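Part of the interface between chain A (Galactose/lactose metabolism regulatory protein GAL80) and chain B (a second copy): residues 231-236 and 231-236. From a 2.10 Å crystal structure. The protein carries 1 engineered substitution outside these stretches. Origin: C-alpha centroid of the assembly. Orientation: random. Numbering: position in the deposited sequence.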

# COMPACT_ATOMS: atom_id res chain seq x y z
N ARG A 231 -14.19 7.44 0.80
CA ARG A 231 -14.42 6.12 0.23
C ARG A 231 -13.31 5.18 0.69
O ARG A 231 -12.19 5.61 0.87
CB ARG A 231 -14.44 6.18 -1.29
CG ARG A 231 -15.55 7.10 -1.84
CD ARG A 231 -15.63 7.09 -3.37
NE ARG A 231 -16.24 5.87 -3.87
CZ ARG A 231 -16.88 5.78 -5.04
NH1 ARG A 231 -16.99 6.84 -5.82
NH2 ARG A 231 -17.41 4.62 -5.42
N ILE A 232 -13.63 3.91 0.90
CA ILE A 232 -12.61 2.92 1.27
C ILE A 232 -12.85 1.59 0.54
O ILE A 232 -13.97 1.28 0.13
CB ILE A 232 -12.60 2.66 2.78
CG1 ILE A 232 -13.96 2.13 3.23
CG2 ILE A 232 -12.29 3.95 3.54
CD1 ILE A 232 -13.92 0.94 4.12
N ASN A 233 -11.77 0.83 0.37
CA ASN A 233 -11.87 -0.58 -0.01
C ASN A 233 -10.88 -1.40 0.83
O ASN A 233 -9.75 -0.99 1.02
CB ASN A 233 -11.53 -0.75 -1.48
CG ASN A 233 -11.82 -2.15 -1.99
OD1 ASN A 233 -12.92 -2.43 -2.49
ND2 ASN A 233 -10.85 -3.04 -1.85
N ALA A 234 -11.31 -2.55 1.32
CA ALA A 234 -10.43 -3.40 2.11
C ALA A 234 -10.48 -4.83 1.65
O ALA A 234 -11.52 -5.31 1.18
CB ALA A 234 -10.80 -3.33 3.59
N MET A 235 -9.36 -5.52 1.82
CA MET A 235 -9.32 -6.97 1.73
C MET A 235 -8.71 -7.48 3.02
O MET A 235 -7.64 -7.01 3.44
CB MET A 235 -8.50 -7.43 0.52
CG MET A 235 -9.03 -6.85 -0.80
SD MET A 235 -8.04 -7.38 -2.21
CE MET A 235 -8.79 -6.45 -3.54
N VAL A 236 -9.41 -8.41 3.65
CA VAL A 236 -9.03 -8.93 4.94
C VAL A 236 -8.70 -10.41 4.80
O VAL A 236 -9.46 -11.16 4.20
CB VAL A 236 -10.16 -8.75 5.95
CG1 VAL A 236 -9.72 -9.26 7.34
CG2 VAL A 236 -10.55 -7.25 6.02
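Chain B, residues 231-236: RINAMV

Residues 231-236 of chain B form a β-strand, as do the same residues of chain A, and in both copies the strand continues later in the chain. The backbone is extended throughout, with β values: in chain B, phi runs from -142° at Ile B232 to -116° at Val B236, and psi lies between 128° and 155°, values that match those of chain A residue for residue within a few degrees. The two strands run in nearly opposite directions, with 158° between their N-to-C vectors and a signed crossing angle of -158°. Their axes come no closer than 8.6 Å, and the nearest CA atoms, those of Asn A233 and Asn B233, are 7.6 Å apart. This spacing is too wide for the backbones to pair as neighbours in one sheet; the strands instead face each other through their side chains. Because Asn A233 lies opposite Asn B233, the antiparallel arrangement brings Met A235 and Met B235 each over the beginning of the other strand.

The alternation of an extended chain decides which residues take part. In chain B the CA-to-CB bonds of Arg B231, Asn B233 and Met B235 point toward chain A, whereas those of Ile B232 and Ala B234 point away; chain A follows the same pattern. Most of the 259 Å² buried between the stretches, both sides summed, comes from the two asparagines and the two methionines, each of which has 50 to 55 Å² covered.

Met B235 adopts an m, t, t conformation, which carries its terminal methyl across to the backbone of chain A. There CE lies 3.8 Å from N of Asn A233, 3.9 Å from CB of the same residue and 4.0 Å from C of Ile A232. Met A235 does the same in return, its CE lying 3.7 Å from N of Asn B233, 3.9 Å from CB of Asn B233 and 3.9 Å from C of Ile B232. These are van der Waals contacts, and through them each isoleucine is touched at its main chain although its CA-to-CB bond points away.

Between the two methionines, the asparagine side chains, both with chi1 in the t well, lie against each other, CG of Asn A233 3.3 Å from CG of Asn B233. OD1 of Asn B233 is modelled 2.9 Å from OD1 of Asn A233, but the amides are probably turned over, so the identity of the facing atoms remains open. The CA-to-CB bond of Arg B231 points toward chain A, but its side chain makes no contact and is poorly ordered, while Val B236 is out of reach.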

# COMPACT_ATOMS: atom_id res chain seq x y z
N ARG B 231 -8.02 -11.52 -7.60
CA ARG B 231 -8.95 -10.41 -7.38
C ARG B 231 -8.18 -9.10 -7.30
O ARG B 231 -7.06 -9.08 -6.84
CB ARG B 231 -9.75 -10.63 -6.09
CG ARG B 231 -10.59 -11.92 -6.12
CD ARG B 231 -11.48 -12.09 -4.89
NE ARG B 231 -12.65 -11.22 -4.93
CZ ARG B 231 -13.79 -11.47 -4.29
NH1 ARG B 231 -13.93 -12.58 -3.57
NH2 ARG B 231 -14.81 -10.62 -4.39
N ILE B 232 -8.78 -8.01 -7.77
CA ILE B 232 -8.15 -6.71 -7.67
C ILE B 232 -9.17 -5.61 -7.36
O ILE B 232 -10.35 -5.72 -7.68
CB ILE B 232 -7.43 -6.32 -8.96
CG1 ILE B 232 -8.44 -6.24 -10.11
CG2 ILE B 232 -6.37 -7.35 -9.30
CD1 ILE B 232 -8.29 -5.04 -11.00
N ASN B 233 -8.67 -4.54 -6.76
CA ASN B 233 -9.42 -3.31 -6.63
C ASN B 233 -8.50 -2.14 -6.92
O ASN B 233 -7.36 -2.11 -6.44
CB ASN B 233 -9.98 -3.13 -5.22
CG ASN B 233 -11.00 -1.99 -5.14
OD1 ASN B 233 -12.20 -2.20 -5.34
ND2 ASN B 233 -10.52 -0.79 -4.85
N ALA B 234 -8.98 -1.17 -7.67
CA ALA B 234 -8.19 0.02 -7.95
C ALA B 234 -8.96 1.32 -7.75
O ALA B 234 -10.17 1.39 -7.94
CB ALA B 234 -7.65 -0.04 -9.35
N MET B 235 -8.23 2.35 -7.38
CA MET B 235 -8.76 3.70 -7.44
C MET B 235 -7.77 4.52 -8.25
O MET B 235 -6.57 4.53 -7.97
CB MET B 235 -8.92 4.29 -6.04
CG MET B 235 -9.84 3.49 -5.15
SD MET B 235 -9.85 4.11 -3.45
CE MET B 235 -10.94 2.92 -2.68
N VAL B 236 -8.29 5.21 -9.27
CA VAL B 236 -7.48 5.95 -10.21
C VAL B 236 -7.82 7.43 -10.07
O VAL B 236 -8.98 7.80 -10.05
CB VAL B 236 -7.76 5.48 -11.65
CG1 VAL B 236 -6.93 6.27 -12.66
CG2 VAL B 236 -7.48 3.99 -11.75